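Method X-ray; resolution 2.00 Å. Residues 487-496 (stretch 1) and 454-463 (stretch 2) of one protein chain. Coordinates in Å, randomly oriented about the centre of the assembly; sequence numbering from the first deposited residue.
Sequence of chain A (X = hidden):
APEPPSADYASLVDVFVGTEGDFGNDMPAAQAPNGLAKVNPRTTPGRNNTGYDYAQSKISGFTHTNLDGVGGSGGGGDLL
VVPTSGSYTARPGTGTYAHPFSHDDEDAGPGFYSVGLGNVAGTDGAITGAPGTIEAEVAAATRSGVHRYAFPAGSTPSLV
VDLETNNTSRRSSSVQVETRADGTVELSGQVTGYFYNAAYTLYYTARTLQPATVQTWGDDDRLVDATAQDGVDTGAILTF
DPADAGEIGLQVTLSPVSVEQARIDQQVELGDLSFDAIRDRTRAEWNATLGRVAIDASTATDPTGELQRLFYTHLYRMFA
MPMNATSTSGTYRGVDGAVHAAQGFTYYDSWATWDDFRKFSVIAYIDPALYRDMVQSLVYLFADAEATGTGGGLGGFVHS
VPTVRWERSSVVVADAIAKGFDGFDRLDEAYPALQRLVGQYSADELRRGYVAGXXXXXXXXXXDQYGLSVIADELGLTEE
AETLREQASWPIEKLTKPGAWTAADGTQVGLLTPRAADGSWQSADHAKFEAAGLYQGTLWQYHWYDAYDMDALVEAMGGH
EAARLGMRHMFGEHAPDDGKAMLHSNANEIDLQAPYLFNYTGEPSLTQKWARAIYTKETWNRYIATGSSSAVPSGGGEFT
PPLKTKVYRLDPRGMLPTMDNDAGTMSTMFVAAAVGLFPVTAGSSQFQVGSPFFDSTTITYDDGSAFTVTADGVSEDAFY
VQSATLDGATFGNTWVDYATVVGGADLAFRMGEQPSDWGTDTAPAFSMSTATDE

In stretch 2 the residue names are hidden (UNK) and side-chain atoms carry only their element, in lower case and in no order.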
ATOM      1  N   GLN A 487      24.497   1.809 -18.751  1.00  9.17           N
ATOM      2  CA  GLN A 487      23.290   1.123 -19.232  1.00  8.60           C
ATOM      3  C   GLN A 487      21.990   1.838 -18.877  1.00  7.59           C
ATOM      4  O   GLN A 487      21.057   1.877 -19.681  1.00  7.41           O
ATOM      5  CB  GLN A 487      23.286  -0.343 -18.801  1.00  8.42           C
ATOM      6  CG  GLN A 487      24.370  -1.126 -19.521  1.00  8.18           C
ATOM      7  CD  GLN A 487      24.225  -2.620 -19.383  1.00  9.83           C
ATOM      8  OE1 GLN A 487      23.126  -3.141 -19.139  1.00  9.31           O
ATOM      9  NE2 GLN A 487      25.339  -3.330 -19.537  1.00  7.55           N
ATOM     10  N   ALA A 488      21.957   2.447 -17.695  1.00  7.06           N
ATOM     11  CA  ALA A 488      20.788   3.203 -17.235  1.00  6.52           C
ATOM     12  C   ALA A 488      20.514   4.459 -18.059  1.00  6.45           C
ATOM     13  O   ALA A 488      19.400   4.951 -18.059  1.00  6.02           O
ATOM     14  CB  ALA A 488      20.923   3.568 -15.762  1.00  6.51           C
ATOM     15  N   SER A 489      21.521   4.965 -18.762  1.00  6.52           N
ATOM     16  CA  SER A 489      21.337   6.114 -19.641  1.00  7.12           C
ATOM     17  C   SER A 489      20.658   5.717 -20.965  1.00  7.32           C
ATOM     18  O   SER A 489      20.037   6.560 -21.621  1.00  7.70           O
ATOM     19  CB  SER A 489      22.679   6.824 -19.901  1.00  7.46           C
ATOM     20  OG  SER A 489      23.481   6.069 -20.806  1.00  8.49           O
ATOM     21  N   TRP A 490      20.743   4.431 -21.323  1.00  7.67           N
ATOM     22  CA  TRP A 490      20.307   3.936 -22.649  1.00  7.33           C
ATOM     23  C   TRP A 490      18.822   4.184 -23.019  1.00  7.02           C
ATOM     24  O   TRP A 490      18.526   4.615 -24.153  1.00  6.23           O
ATOM     25  CB  TRP A 490      20.668   2.450 -22.844  1.00  7.25           C
ATOM     26  CG  TRP A 490      22.168   2.099 -22.944  1.00  8.09           C
ATOM     27  CD1 TRP A 490      23.225   2.968 -23.096  1.00  7.43           C
ATOM     28  CD2 TRP A 490      22.744   0.775 -22.943  1.00  6.01           C
ATOM     29  NE1 TRP A 490      24.403   2.266 -23.153  1.00  6.54           N
ATOM     30  CE2 TRP A 490      24.136   0.925 -23.070  1.00  6.72           C
ATOM     31  CE3 TRP A 490      22.210  -0.515 -22.838  1.00  5.55           C
ATOM     32  CZ2 TRP A 490      25.009  -0.169 -23.091  1.00  6.71           C
ATOM     33  CZ3 TRP A 490      23.062  -1.592 -22.859  1.00  7.02           C
ATOM     34  CH2 TRP A 490      24.453  -1.418 -22.988  1.00  8.13           C
ATOM     35  N   PRO A 491      17.878   3.907 -22.081  1.00  6.98           N
ATOM     36  CA  PRO A 491      16.470   4.065 -22.456  1.00  6.73           C
ATOM     37  C   PRO A 491      16.148   5.496 -22.886  1.00  7.16           C
ATOM     38  O   PRO A 491      15.485   5.689 -23.904  1.00  6.21           O
ATOM     39  CB  PRO A 491      15.714   3.712 -21.177  1.00  6.93           C
ATOM     40  CG  PRO A 491      16.649   2.887 -20.395  1.00  6.75           C
ATOM     41  CD  PRO A 491      18.024   3.348 -20.728  1.00  6.18           C
ATOM     42  N   ILE A 492      16.634   6.480 -22.129  1.00  7.43           N
ATOM     43  CA  ILE A 492      16.434   7.894 -22.492  1.00  8.58           C
ATOM     44  C   ILE A 492      17.058   8.239 -23.854  1.00  9.14           C
ATOM     45  O   ILE A 492      16.407   8.827 -24.711  1.00  9.55           O
ATOM     46  CB  ILE A 492      16.938   8.866 -21.396  1.00  8.52           C
ATOM     47  CG1 ILE A 492      16.010   8.833 -20.170  1.00  9.78           C
ATOM     48  CG2 ILE A 492      16.999  10.302 -21.921  1.00  8.03           C
ATOM     49  CD1 ILE A 492      16.679   9.324 -18.901  1.00 10.77           C
ATOM     50  N   GLU A 493      18.314   7.871 -24.050  1.00 10.08           N
ATOM     51  CA  GLU A 493      19.021   8.248 -25.273  1.00 11.10           C
ATOM     52  C   GLU A 493      18.455   7.552 -26.503  1.00 10.80           C
ATOM     53  O   GLU A 493      18.272   8.184 -27.540  1.00 10.80           O
ATOM     54  CB  GLU A 493      20.507   7.929 -25.131  1.00 12.06           C
ATOM     55  CG  GLU A 493      21.383   8.355 -26.298  1.00 15.52           C
ATOM     56  CD  GLU A 493      22.589   7.443 -26.442  1.00 20.46           C
ATOM     57  OE1 GLU A 493      22.967   6.791 -25.436  1.00 20.99           O
ATOM     58  OE2 GLU A 493      23.149   7.369 -27.562  1.00 22.90           O
ATOM     59  N   LYS A 494      18.152   6.263 -26.369  1.00 10.21           N
ATOM     60  CA  LYS A 494      17.825   5.417 -27.513  1.00 10.38           C
ATOM     61  C   LYS A 494      16.331   5.310 -27.846  1.00  9.75           C
ATOM     62  O   LYS A 494      15.984   4.947 -28.972  1.00  9.01           O
ATOM     63  CB  LYS A 494      18.408   4.000 -27.323  1.00 10.68           C
ATOM     64  CG  LYS A 494      19.924   3.936 -27.116  1.00 13.60           C
ATOM     65  CD  LYS A 494      20.647   3.787 -28.454  1.00 18.03           C
ATOM     66  CE  LYS A 494      22.100   3.357 -28.261  1.00 19.10           C
ATOM     67  NZ  LYS A 494      23.008   4.503 -27.970  1.00 20.00           N
ATOM     68  N   LEU A 495      15.454   5.594 -26.877  1.00  8.87           N
ATOM     69  CA  LEU A 495      14.010   5.474 -27.131  1.00  8.08           C
ATOM     70  C   LEU A 495      13.224   6.786 -27.188  1.00  8.23           C
ATOM     71  O   LEU A 495      12.020   6.763 -27.425  1.00  8.02           O
ATOM     72  CB  LEU A 495      13.347   4.481 -26.154  1.00  7.09           C
ATOM     73  CG  LEU A 495      13.861   3.043 -26.196  1.00  6.58           C
ATOM     74  CD1 LEU A 495      13.097   2.187 -25.199  1.00  5.98           C
ATOM     75  CD2 LEU A 495      13.735   2.471 -27.593  1.00  6.21           C
ATOM     76  N   THR A 496      13.879   7.925 -26.967  1.00  9.03           N
ATOM     77  CA  THR A 496      13.174   9.210 -27.064  1.00  9.94           C
ATOM     78  C   THR A 496      13.229   9.646 -28.520  1.00  9.86           C
ATOM     79  O   THR A 496      14.246  10.142 -28.987  1.00 10.31           O
ATOM     80  CB  THR A 496      13.785  10.309 -26.161  1.00 10.19           C
ATOM     81  OG1 THR A 496      13.908   9.841 -24.814  1.00 11.02           O
ATOM     82  CG2 THR A 496      12.931  11.576 -26.182  1.00 10.19           C
ATOM     83  N   UNK A 454       9.669  -2.936 -27.028  1.00  9.60           N
ATOM     84  CA  UNK A 454       9.228  -2.968 -25.633  1.00  9.68           C
ATOM     85  C   UNK A 454       9.765  -1.758 -24.838  1.00  9.28           C
ATOM     86  O   UNK A 454      10.653  -1.904 -24.013  1.00  9.10           O
ATOM     87  c   UNK A 454       9.610  -4.308 -24.971  1.00  9.21           C
ATOM     88  n   UNK A 454       8.663  -5.885 -23.393  1.00  8.85           N
ATOM     89  o   UNK A 454       8.300  -3.709 -23.035  1.00 10.10           O
ATOM     90  c   UNK A 454       8.797  -4.608 -23.709  1.00  9.67           C
ATOM     91  N   UNK A 455       9.221  -0.554 -25.101  1.00  9.02           N
ATOM     92  CA  UNK A 455       9.746   0.634 -24.426  1.00  9.01           C
ATOM     93  C   UNK A 455       9.571   0.566 -22.905  1.00  8.56           C
ATOM     94  O   UNK A 455      10.375   1.126 -22.171  1.00  9.09           O
ATOM     95  c   UNK A 455       8.119  -0.221 -26.021  1.00  8.91           C
ATOM     96  c   UNK A 455       8.933   1.788 -25.045  1.00  8.76           C
ATOM     97  c   UNK A 455       7.690   1.143 -25.568  1.00  8.85           C
ATOM     98  N   UNK A 456       8.548  -0.144 -22.444  1.00  8.37           N
ATOM     99  CA  UNK A 456       8.253  -0.245 -21.013  1.00  7.30           C
ATOM    100  C   UNK A 456       9.316  -1.005 -20.254  1.00  7.25           C
ATOM    101  O   UNK A 456       9.773  -0.557 -19.201  1.00  6.79           O
ATOM    102  N   UNK A 457       9.709  -2.164 -20.786  1.00  6.33           N
ATOM    103  CA  UNK A 457      10.737  -2.978 -20.162  1.00  5.98           C
ATOM    104  C   UNK A 457      12.087  -2.238 -20.134  1.00  5.57           C
ATOM    105  O   UNK A 457      12.856  -2.383 -19.176  1.00  4.71           O
ATOM    106  c   UNK A 457      10.868  -4.330 -20.892  1.00  5.96           C
ATOM    107  N   UNK A 458      12.357  -1.451 -21.182  1.00  5.22           N
ATOM    108  CA  UNK A 458      13.594  -0.655 -21.283  1.00  5.00           C
ATOM    109  C   UNK A 458      13.690   0.408 -20.201  1.00  4.39           C
ATOM    110  O   UNK A 458      14.662   0.424 -19.455  1.00  4.13           O
ATOM    111  c   UNK A 458      13.757  -0.008 -22.666  1.00  5.23           C
ATOM    112  o   UNK A 458      13.853  -0.995 -23.693  1.00  7.79           O
ATOM    113  N   UNK A 459      12.685   1.285 -20.103  1.00  4.17           N
ATOM    114  CA  UNK A 459      12.700   2.339 -19.079  1.00  3.77           C
ATOM    115  C   UNK A 459      12.734   1.751 -17.669  1.00  3.97           C
ATOM    116  O   UNK A 459      13.345   2.320 -16.765  1.00  3.70           O
ATOM    117  c   UNK A 459      10.181   2.666 -19.119  1.00  3.81           C
ATOM    118  c   UNK A 459      11.605   4.213 -20.477  1.00  3.40           C
ATOM    119  c   UNK A 459      11.512   3.369 -19.198  1.00  3.56           C
ATOM    120  N   UNK A 460      12.078   0.606 -17.482  1.00  4.34           N
ATOM    121  CA  UNK A 460      12.047  -0.043 -16.176  1.00  3.69           C
ATOM    122  C   UNK A 460      13.407  -0.556 -15.747  1.00  3.34           C
ATOM    123  O   UNK A 460      13.812  -0.330 -14.623  1.00  2.63           O
ATOM    124  c   UNK A 460       9.581  -0.604 -15.984  1.00  5.77           C
ATOM    125  c   UNK A 460      11.003  -1.164 -16.146  1.00  4.61           C
ATOM    126  o   UNK A 460       8.387  -2.342 -14.905  1.00 13.93           O
ATOM    127  c   UNK A 460       8.548  -1.694 -15.927  1.00  9.82           C
ATOM    128  n   UNK A 460       7.841  -1.906 -17.027  1.00 11.12           N
ATOM    129  N   UNK A 461      14.113  -1.240 -16.653  1.00  2.99           N
ATOM    130  CA  UNK A 461      15.458  -1.702 -16.380  1.00  3.05           C
ATOM    131  C   UNK A 461      16.388  -0.507 -16.136  1.00  2.66           C
ATOM    132  O   UNK A 461      17.328  -0.587 -15.335  1.00  3.31           O
ATOM    133  c   UNK A 461      17.425  -3.056 -17.389  1.00  3.25           C
ATOM    134  c   UNK A 461      15.979  -2.580 -17.534  1.00  2.58           C
ATOM    135  n   UNK A 461      16.949  -5.450 -17.604  1.00  4.28           N
ATOM    136  n   UNK A 461      15.924  -7.504 -17.609  1.00  5.52           N
ATOM    137  c   UNK A 461      17.677  -4.321 -18.188  1.00  2.23           C
ATOM    138  n   UNK A 461      16.935  -6.740 -19.522  1.00  9.05           N
ATOM    139  c   UNK A 461      16.604  -6.560 -18.247  1.00  6.43           C
ATOM    140  N   UNK A 462      16.133   0.586 -16.835  1.00  2.37           N
ATOM    141  CA  UNK A 462      16.936   1.788 -16.673  1.00  2.45           C
ATOM    142  C   UNK A 462      16.902   2.250 -15.230  1.00  2.86           C
ATOM    143  O   UNK A 462      17.949   2.495 -14.628  1.00  2.81           O
ATOM    144  N   UNK A 463      15.697   2.351 -14.666  1.00  2.90           N
ATOM    145  CA  UNK A 463      15.553   2.764 -13.274  1.00  3.51           C
ATOM    146  C   UNK A 463      16.134   1.701 -12.305  1.00  3.44           C
ATOM    147  O   UNK A 463      16.800   2.046 -11.332  1.00  3.29           O
ATOM    148  c   UNK A 463      14.771   4.369 -10.882  1.00  4.24           C
ATOM    149  c   UNK A 463      13.860   4.151 -11.927  1.00  5.13           C
ATOM    150  c   UNK A 463      14.566   5.368  -9.932  1.00  5.19           C
ATOM    151  c   UNK A 463      14.087   3.064 -12.958  1.00  3.62           C
ATOM    152  c   UNK A 463      13.430   6.150  -9.990  1.00  5.40           C
ATOM    153  c   UNK A 463      12.499   5.955 -11.006  1.00  5.10           C
ATOM    154  o   UNK A 463      13.237   7.132  -9.031  1.00  5.59           O
ATOM    155  c   UNK A 463      12.720   4.952 -11.976  1.00  5.26           C
TER

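Position 454 carries two side-chain carbons, the second bearing one oxygen and one nitrogen; the CA-to-CB bond points away and this short amide makes no contact with stretch 1. It is Asn-454, at the N-cap of the helix that follows: its OD1 accepts from the backbone N of 457 at 3.1 Å, satisfying an amide that has no preceding turn to bond to. At 455 three carbons close a ring onto the backbone nitrogen, and CB lies 4.2 Å from Leu-495 CD1. This is Pro-455; lacking an N-H, it suits the first turn of a helix. Position 456 has no side-chain atoms and is Gly-456, which makes no contact with stretch 1. A single carbon at 457, out of reach of stretch 1, makes Ala-457.

Position 458 has one carbon followed by one oxygen, and the carbon packs 3.4 Å from Leu-495 CD1. This is Ser-458, whose OG gives a weak hydrogen bond to Asn-454 O at 3.3 Å and is also bonded elsewhere in the structure. At 459 one carbon carries two more, its CA-to-CB bond sideways to the partner, and one outer carbon lies 4.2 Å from Pro-491 CB; this is Val-459.

Three carbons in line at 460, the third bearing oxygen and nitrogen, start from a CA-to-CB bond that points away, touch nothing on stretch 1 and give Gln-460. Its NE2 makes a weak hydrogen bond to Gly-456 O at 3.2 Å, one turn back. Position 461 extends through three carbons and a nitrogen to a carbon with two further nitrogens, the guanidinium of Arg-461; it makes no contact with stretch 1 and is hydrogen-bonded elsewhere. Position 462 again has no side-chain atoms, yet here the backbone itself is covered: CA lies 3.9 Å from Pro-491 CG, and O lies 3.4 Å from Ala-488 CB. It is Gly-462, and an ideal CB would fall 2.8 Å from Pro-491 CG, a clash. At 463 one carbon, its bond from CA pointing away, leads to a six-carbon ring bearing an oxygen, without contact to stretch 1: Tyr-463.

The two helices run roughly antiparallel, at 145°, and approach to 7.7 Å between axes. No hydrogen bond crosses between them, so the 277 Å² buried surface rests on close packing. Pro-491 is central: its ring nestles against Ser-458, Val-459 and Gly-462, with CG 3.3 Å from Ser-458 O. The missing side chain of Gly-462 leaves room for Pro-491 CG, and the CA atoms of Gly-462 and Ala-488 lie 4.1 Å apart. Toward the other end the spacing widens to 7.0 Å between the CA atoms of Leu-495 and Pro-455, and the leucine side chain bridges the gap.

Stretch 2, residues 454-463: NPGASVQRGY
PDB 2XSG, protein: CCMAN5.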